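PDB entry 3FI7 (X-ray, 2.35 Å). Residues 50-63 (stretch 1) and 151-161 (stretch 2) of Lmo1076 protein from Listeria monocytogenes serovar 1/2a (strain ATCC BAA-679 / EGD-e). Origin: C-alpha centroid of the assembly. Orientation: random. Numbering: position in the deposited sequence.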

ATOM      1  N   LEU A  50       6.534   4.591  10.508  1.00 36.82           N
ATOM      2  CA  LEU A  50       5.135   4.360  10.158  1.00 31.67           C
ATOM      3  C   LEU A  50       4.819   2.869  10.302  1.00 36.54           C
ATOM      4  O   LEU A  50       5.727   2.065  10.518  1.00 37.10           O
ATOM      5  CB  LEU A  50       4.894   4.785   8.714  1.00 36.81           C
ATOM      6  CG  LEU A  50       5.331   6.193   8.310  1.00 40.93           C
ATOM      7  CD1 LEU A  50       5.146   6.392   6.810  1.00 38.13           C
ATOM      8  CD2 LEU A  50       4.538   7.226   9.081  1.00 38.03           C
ATOM      9  N   TYR A  51       3.546   2.491  10.185  1.00 28.74           N
ATOM     10  CA  TYR A  51       3.182   1.061  10.170  1.00 30.37           C
ATOM     11  C   TYR A  51       3.329   0.450   8.776  1.00 35.20           C
ATOM     12  O   TYR A  51       2.664   0.883   7.830  1.00 38.30           O
ATOM     13  CB  TYR A  51       1.736   0.838  10.634  1.00 31.48           C
ATOM     14  CG  TYR A  51       1.505   0.954  12.120  1.00 39.41           C
ATOM     15  CD1 TYR A  51       1.788  -0.106  12.966  1.00 37.40           C
ATOM     16  CD2 TYR A  51       0.981   2.127  12.678  1.00 34.97           C
ATOM     17  CE1 TYR A  51       1.571  -0.009  14.335  1.00 37.27           C
ATOM     18  CE2 TYR A  51       0.760   2.236  14.038  1.00 36.46           C
ATOM     19  CZ  TYR A  51       1.063   1.165  14.867  1.00 44.58           C
ATOM     20  OH  TYR A  51       0.848   1.256  16.226  1.00 39.23           O
ATOM     21  N   PRO A  52       4.184  -0.573   8.646  1.00 36.24           N
ATOM     22  CA  PRO A  52       4.318  -1.311   7.384  1.00 34.71           C
ATOM     23  C   PRO A  52       2.989  -1.955   6.975  1.00 34.87           C
ATOM     24  O   PRO A  52       2.680  -2.068   5.785  1.00 32.82           O
ATOM     25  CB  PRO A  52       5.331  -2.417   7.720  1.00 34.02           C
ATOM     26  CG  PRO A  52       6.036  -1.962   8.920  1.00 34.93           C
ATOM     27  CD  PRO A  52       5.101  -1.068   9.687  1.00 33.20           C
ATOM     28  N   SER A  53       2.208  -2.387   7.957  1.00 27.01           N
ATOM     29  CA  SER A  53       0.942  -3.041   7.655  1.00 30.33           C
ATOM     30  C   SER A  53       0.017  -2.057   6.958  1.00 30.02           C
ATOM     31  O   SER A  53      -0.727  -2.421   6.056  1.00 32.73           O
ATOM     32  CB  SER A  53       0.279  -3.570   8.925  1.00 27.90           C
ATOM     33  OG  SER A  53       0.077  -2.517   9.847  1.00 33.93           O
ATOM     34  N   VAL A  54       0.074  -0.801   7.378  1.00 33.14           N
ATOM     35  CA  VAL A  54      -0.794   0.218   6.810  1.00 33.36           C
ATOM     36  C   VAL A  54      -0.312   0.603   5.405  1.00 34.65           C
ATOM     37  O   VAL A  54      -1.115   0.816   4.493  1.00 33.86           O
ATOM     38  CB  VAL A  54      -0.875   1.446   7.742  1.00 37.19           C
ATOM     39  CG1 VAL A  54      -1.595   2.607   7.066  1.00 30.83           C
ATOM     40  CG2 VAL A  54      -1.567   1.056   9.051  1.00 26.14           C
ATOM     41  N   MET A  55       1.002   0.662   5.225  1.00 26.46           N
ATOM     42  CA  MET A  55       1.569   0.954   3.907  1.00 35.50           C
ATOM     43  C   MET A  55       1.263  -0.137   2.874  1.00 36.92           C
ATOM     44  O   MET A  55       0.923   0.151   1.721  1.00 33.94           O
ATOM     45  CB  MET A  55       3.084   1.156   3.996  1.00 32.26           C
ATOM     46  CG  MET A  55       3.722   1.451   2.637  1.00 41.89           C
ATOM     47  SD  MET A  55       5.523   1.641   2.676  1.00 49.30           S
ATOM     48  CE  MET A  55       5.670   3.370   3.117  1.00 40.01           C
ATOM     49  N   ILE A  56       1.399  -1.392   3.289  1.00 28.19           N
ATOM     50  CA  ILE A  56       1.154  -2.505   2.385  1.00 31.28           C
ATOM     51  C   ILE A  56      -0.329  -2.542   2.028  1.00 29.11           C
ATOM     52  O   ILE A  56      -0.684  -2.730   0.872  1.00 34.84           O
ATOM     53  CB  ILE A  56       1.611  -3.851   3.000  1.00 29.04           C
ATOM     54  CG1 ILE A  56       3.132  -3.869   3.164  1.00 30.14           C
ATOM     55  CG2 ILE A  56       1.154  -5.013   2.143  1.00 26.31           C
ATOM     56  CD1 ILE A  56       3.629  -4.852   4.219  1.00 33.90           C
ATOM     57  N   ALA A  57      -1.193  -2.346   3.019  1.00 29.81           N
ATOM     58  CA  ALA A  57      -2.635  -2.315   2.759  1.00 31.94           C
ATOM     59  C   ALA A  57      -3.006  -1.165   1.820  1.00 33.62           C
ATOM     60  O   ALA A  57      -3.802  -1.339   0.900  1.00 33.45           O
ATOM     61  CB  ALA A  57      -3.409  -2.210   4.052  1.00 28.97           C
ATOM     62  N   GLN A  58      -2.417   0.007   2.040  1.00 30.15           N
ATOM     63  CA  GLN A  58      -2.659   1.136   1.148  1.00 31.37           C
ATOM     64  C   GLN A  58      -2.202   0.830  -0.266  1.00 33.48           C
ATOM     65  O   GLN A  58      -2.914   1.129  -1.225  1.00 33.14           O
ATOM     66  CB  GLN A  58      -1.965   2.409   1.643  1.00 29.29           C
ATOM     67  CG  GLN A  58      -2.774   3.201   2.632  1.00 29.09           C
ATOM     68  CD  GLN A  58      -2.315   4.644   2.717  1.00 38.61           C
ATOM     69  OE1 GLN A  58      -1.223   4.929   3.206  1.00 36.91           O
ATOM     70  NE2 GLN A  58      -3.152   5.565   2.244  1.00 33.06           N
ATOM     71  N   ALA A  59      -1.023   0.224  -0.400  1.00 33.17           N
ATOM     72  CA  ALA A  59      -0.496  -0.066  -1.729  1.00 32.94           C
ATOM     73  C   ALA A  59      -1.405  -1.022  -2.477  1.00 31.30           C
ATOM     74  O   ALA A  59      -1.638  -0.836  -3.665  1.00 34.27           O
ATOM     75  CB  ALA A  59       0.912  -0.616  -1.662  1.00 26.76           C
ATOM     76  N   ALA A  60      -1.927  -2.032  -1.780  1.00 29.32           N
ATOM     77  CA  ALA A  60      -2.788  -3.025  -2.418  1.00 32.74           C
ATOM     78  C   ALA A  60      -4.101  -2.389  -2.840  1.00 32.44           C
ATOM     79  O   ALA A  60      -4.629  -2.675  -3.912  1.00 30.17           O
ATOM     80  CB  ALA A  60      -3.056  -4.203  -1.484  1.00 26.27           C
ATOM     81  N   LEU A  61      -4.614  -1.519  -1.983  1.00 31.72           N
ATOM     82  CA  LEU A  61      -5.898  -0.878  -2.213  1.00 40.01           C
ATOM     83  C   LEU A  61      -5.835   0.141  -3.356  1.00 41.61           C
ATOM     84  O   LEU A  61      -6.696   0.141  -4.236  1.00 40.37           O
ATOM     85  CB  LEU A  61      -6.372  -0.210  -0.919  1.00 40.43           C
ATOM     86  CG  LEU A  61      -7.799   0.310  -0.848  1.00 41.56           C
ATOM     87  CD1 LEU A  61      -8.797  -0.828  -1.054  1.00 34.58           C
ATOM     88  CD2 LEU A  61      -8.022   0.999   0.488  1.00 42.37           C
ATOM     89  N   GLU A  62      -4.805   0.989  -3.352  1.00 36.12           N
ATOM     90  CA  GLU A  62      -4.710   2.097  -4.305  1.00 33.79           C
ATOM     91  C   GLU A  62      -4.258   1.641  -5.688  1.00 40.44           C
ATOM     92  O   GLU A  62      -4.506   2.317  -6.682  1.00 42.17           O
ATOM     93  CB  GLU A  62      -3.759   3.183  -3.789  1.00 34.78           C
ATOM     94  CG  GLU A  62      -4.129   3.748  -2.421  1.00 37.68           C
ATOM     95  CD  GLU A  62      -5.418   4.536  -2.447  1.00 44.35           C
ATOM     96  OE1 GLU A  62      -5.500   5.513  -3.222  1.00 49.46           O
ATOM     97  OE2 GLU A  62      -6.348   4.188  -1.690  1.00 43.45           O
ATOM     98  N   SER A  63      -3.594   0.492  -5.742  1.00 35.57           N
ATOM     99  CA  SER A  63      -3.083  -0.049  -6.995  1.00 35.36           C
ATOM    100  C   SER A  63      -3.860  -1.274  -7.537  1.00 46.30           C
ATOM    101  O   SER A  63      -3.509  -1.776  -8.603  1.00 45.89           O
ATOM    102  CB  SER A  63      -1.625  -0.458  -6.803  1.00 34.46           C
ATOM    103  OG  SER A  63      -1.540  -1.745  -6.184  1.00 38.76           O
ATOM    104  N   ASP A 151      -5.583   2.997  14.886  1.00 37.46           N
ATOM    105  CA  ASP A 151      -5.558   4.440  15.106  1.00 40.28           C
ATOM    106  C   ASP A 151      -5.035   5.119  13.853  1.00 41.88           C
ATOM    107  O   ASP A 151      -5.523   6.176  13.458  1.00 40.03           O
ATOM    108  CB  ASP A 151      -4.680   4.795  16.304  1.00 35.40           C
ATOM    109  CG  ASP A 151      -5.168   4.149  17.587  1.00 46.24           C
ATOM    110  OD1 ASP A 151      -4.360   3.478  18.268  1.00 51.74           O
ATOM    111  OD2 ASP A 151      -6.369   4.307  17.900  1.00 47.53           O
ATOM    112  N   ALA A 152      -4.049   4.488  13.221  1.00 33.41           N
ATOM    113  CA  ALA A 152      -3.458   5.031  12.013  1.00 31.87           C
ATOM    114  C   ALA A 152      -4.453   5.024  10.856  1.00 36.33           C
ATOM    115  O   ALA A 152      -4.589   6.026  10.161  1.00 36.87           O
ATOM    116  CB  ALA A 152      -2.197   4.274  11.647  1.00 34.52           C
ATOM    117  N   THR A 153      -5.157   3.909  10.652  1.00 33.37           N
ATOM    118  CA  THR A 153      -6.086   3.832   9.529  1.00 32.70           C
ATOM    119  C   THR A 153      -7.242   4.813   9.753  1.00 39.82           C
ATOM    120  O   THR A 153      -7.665   5.507   8.826  1.00 36.19           O
ATOM    121  CB  THR A 153      -6.621   2.401   9.276  1.00 33.41           C
ATOM    122  OG1 THR A 153      -7.342   1.941  10.425  1.00 35.75           O
ATOM    123  CG2 THR A 153      -5.473   1.429   8.971  1.00 32.40           C
ATOM    124  N   ALA A 154      -7.736   4.872  10.986  1.00 36.47           N
ATOM    125  CA  ALA A 154      -8.790   5.819  11.343  1.00 44.00           C
ATOM    126  C   ALA A 154      -8.344   7.248  11.048  1.00 41.61           C
ATOM    127  O   ALA A 154      -9.143   8.071  10.634  1.00 39.11           O
ATOM    128  CB  ALA A 154      -9.190   5.678  12.819  1.00 35.85           C
ATOM    129  N   TRP A 155      -7.063   7.539  11.247  1.00 35.97           N
ATOM    130  CA  TRP A 155      -6.565   8.877  10.940  1.00 36.66           C
ATOM    131  C   TRP A 155      -6.536   9.171   9.432  1.00 38.11           C
ATOM    132  O   TRP A 155      -6.802  10.294   9.009  1.00 39.02           O
ATOM    133  CB  TRP A 155      -5.189   9.127  11.570  1.00 34.05           C
ATOM    134  CG  TRP A 155      -4.832  10.586  11.595  1.00 44.01           C
ATOM    135  CD1 TRP A 155      -4.047  11.256  10.699  1.00 42.60           C
ATOM    136  CD2 TRP A 155      -5.267  11.560  12.553  1.00 44.44           C
ATOM    137  NE1 TRP A 155      -3.963  12.582  11.043  1.00 44.22           N
ATOM    138  CE2 TRP A 155      -4.705  12.798  12.174  1.00 41.61           C
ATOM    139  CE3 TRP A 155      -6.076  11.506  13.696  1.00 44.24           C
ATOM    140  CZ2 TRP A 155      -4.921  13.975  12.902  1.00 49.02           C
ATOM    141  CZ3 TRP A 155      -6.294  12.679  14.415  1.00 52.30           C
ATOM    142  CH2 TRP A 155      -5.717  13.897  14.014  1.00 46.91           C
ATOM    143  N   LEU A 156      -6.215   8.165   8.625  1.00 37.92           N
ATOM    144  CA  LEU A 156      -6.151   8.342   7.177  1.00 37.06           C
ATOM    145  C   LEU A 156      -7.531   8.593   6.564  1.00 39.90           C
ATOM    146  O   LEU A 156      -7.657   9.292   5.560  1.00 42.36           O
ATOM    147  CB  LEU A 156      -5.494   7.127   6.512  1.00 33.75           C
ATOM    148  CG  LEU A 156      -4.038   6.843   6.907  1.00 37.90           C
ATOM    149  CD1 LEU A 156      -3.551   5.558   6.260  1.00 33.57           C
ATOM    150  CD2 LEU A 156      -3.142   8.005   6.512  1.00 34.25           C
ATOM    151  N   GLN A 157      -8.565   8.017   7.161  1.00 39.83           N
ATOM    152  CA  GLN A 157      -9.909   8.182   6.633  1.00 40.39           C
ATOM    153  C   GLN A 157     -10.316   9.650   6.738  1.00 41.55           C
ATOM    154  O   GLN A 157     -10.145  10.271   7.781  1.00 42.68           O
ATOM    155  CB  GLN A 157     -10.901   7.296   7.387  1.00 40.47           C
ATOM    156  CG  GLN A 157     -12.344   7.444   6.913  1.00 40.34           C
ATOM    157  CD  GLN A 157     -13.254   6.378   7.482  1.00 47.29           C
ATOM    158  OE1 GLN A 157     -12.998   5.180   7.332  1.00 43.71           O
ATOM    159  NE2 GLN A 157     -14.331   6.806   8.135  1.00 44.28           N
ATOM    160  N   GLY A 158     -10.841  10.201   5.650  1.00 40.42           N
ATOM    161  CA  GLY A 158     -11.204  11.606   5.609  1.00 38.60           C
ATOM    162  C   GLY A 158     -10.021  12.517   5.319  1.00 46.02           C
ATOM    163  O   GLY A 158     -10.200  13.688   5.000  1.00 50.24           O
ATOM    164  N   ARG A 159      -8.804  11.997   5.433  1.00 41.79           N
ATOM    165  CA  ARG A 159      -7.632  12.821   5.149  1.00 42.59           C
ATOM    166  C   ARG A 159      -6.910  12.388   3.881  1.00 42.04           C
ATOM    167  O   ARG A 159      -6.693  13.196   2.989  1.00 38.71           O
ATOM    168  CB  ARG A 159      -6.676  12.864   6.343  1.00 34.73           C
ATOM    169  CG  ARG A 159      -7.237  13.652   7.519  1.00 38.22           C
ATOM    170  CD  ARG A 159      -6.271  13.738   8.699  1.00 36.63           C
ATOM    171  NE  ARG A 159      -6.925  14.350   9.849  1.00 44.21           N
ATOM    172  CZ  ARG A 159      -7.736  13.698  10.677  1.00 54.45           C
ATOM    173  NH1 ARG A 159      -8.294  14.337  11.697  1.00 52.17           N
ATOM    174  NH2 ARG A 159      -7.985  12.402  10.489  1.00 45.26           N
ATOM    175  N   TYR A 160      -6.539  11.115   3.805  1.00 40.03           N
ATOM    176  CA  TYR A 160      -5.856  10.607   2.630  1.00 35.94           C
ATOM    177  C   TYR A 160      -6.840  10.485   1.464  1.00 39.61           C
ATOM    178  O   TYR A 160      -6.511  10.766   0.315  1.00 40.39           O
ATOM    179  CB  TYR A 160      -5.199   9.253   2.926  1.00 40.66           C
ATOM    180  CG  TYR A 160      -4.333   8.765   1.791  1.00 39.96           C
ATOM    181  CD1 TYR A 160      -4.875   8.021   0.749  1.00 38.38           C
ATOM    182  CD2 TYR A 160      -2.980   9.073   1.743  1.00 40.85           C
ATOM    183  CE1 TYR A 160      -4.089   7.577  -0.302  1.00 34.69           C
ATOM    184  CE2 TYR A 160      -2.184   8.638   0.696  1.00 41.71           C
ATOM    185  CZ  TYR A 160      -2.747   7.892  -0.325  1.00 43.07           C
ATOM    186  OH  TYR A 160      -1.965   7.460  -1.371  1.00 45.78           O
ATOM    187  N   ALA A 161      -8.056  10.068   1.777  1.00 38.93           N
ATOM    188  CA  ALA A 161      -9.090   9.905   0.772  1.00 41.94           C
ATOM    189  C   ALA A 161     -10.429  10.285   1.374  1.00 44.94           C
ATOM    190  O   ALA A 161     -10.661  10.090   2.567  1.00 48.46           O
ATOM    191  CB  ALA A 161      -9.131   8.451   0.278  1.00 33.71           C
TER
HETATM  192  O   HOH W   1      -3.395   7.228  -3.571  1.00 36.18           O

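The two stretches lie far apart in sequence, yet their helices, 52-63 and 151-156, run in broadly the same direction, inclined by 44° with a closest axial approach of 10.5 Å. No direct hydrogen bond joins them. The contact rests on the fit of side chains, supplemented at one end by a water, and it buries 331 Å² counting both sides.

One stripe of the first helix does the work. Val54, Gln58 and Glu62 recur every four residues, so all three direct their CA-to-CB bonds toward the second stretch, and Tyr51, at the N-cap position just before the helix, extends the row. The second stretch answers with Ala152, Thr153, Leu156 and Tyr160.

The backbones come nearest at Val54 and Thr153, whose CA atoms are 7.0 Å apart. Here the bump is Val54, a short, branched side chain that reaches several neighbours without needing much depth. With chi1 in the t well, its CG2 lies 4.2 Å from Ala152 CB and 3.9 Å from Thr153 CG2, while its CG1 meets Leu156 CD1 at 3.6 Å. The valine thus sits in a shallow hollow walled by Ala152, Thr153 and Leu156, the last about one turn further along the helix. Thr153 suits the flank of this hollow: its CA-to-CB bond points sideways, its methyl faces the valine, and its hydroxyl oxygen is hydrogen-bonded elsewhere in the structure.

Ala152 packs against Tyr51. Its single methyl group points toward the first stretch and touches both the tyrosine ring and Val54; Tyr51 CD2 approaches Ala152 CB to 4.0 Å, with the methyl lying obliquely to the ring. A small residue fits this place, since its one methyl already reaches both neighbours. The tyrosine remains buried without leaving its hydroxyl unsatisfied, since that group also bonds elsewhere.

Leu156 is the longer bump on the second helix. Its m, t conformation carries CD1 into the space between Val54 and Gln58, two side chains one turn apart, and CD1 lies 3.9 Å from Gln58 CD as well as against the valine methyl. Gln58 suits this mixed setting: its amide carbon CD lies against the leucine methyl, while its amide oxygen and nitrogen are hydrogen-bonded elsewhere.

Beyond Gln157, where helical geometry is lost, a turn keeps Tyr160 on the contact side; its backbone N bonds to Leu156 O at 2.8 Å. The flat ring offers two different surfaces. Gln58 NE2 lies over one face, 3.4 Å from Tyr160 CD1, whereas Glu62 OE1 lies near the ring plane at the edge, 3.8 Å from Tyr160 CE1. The remaining gap between the polar ends is bridged by water 1, which donates to Glu62 OE1 at 2.7 Å and accepts from Tyr160 OH at 2.6 Å. Glutamate and tyrosine suit this more open end because their polar tips can share a water, while the buried end relies on methyl groups and close packing.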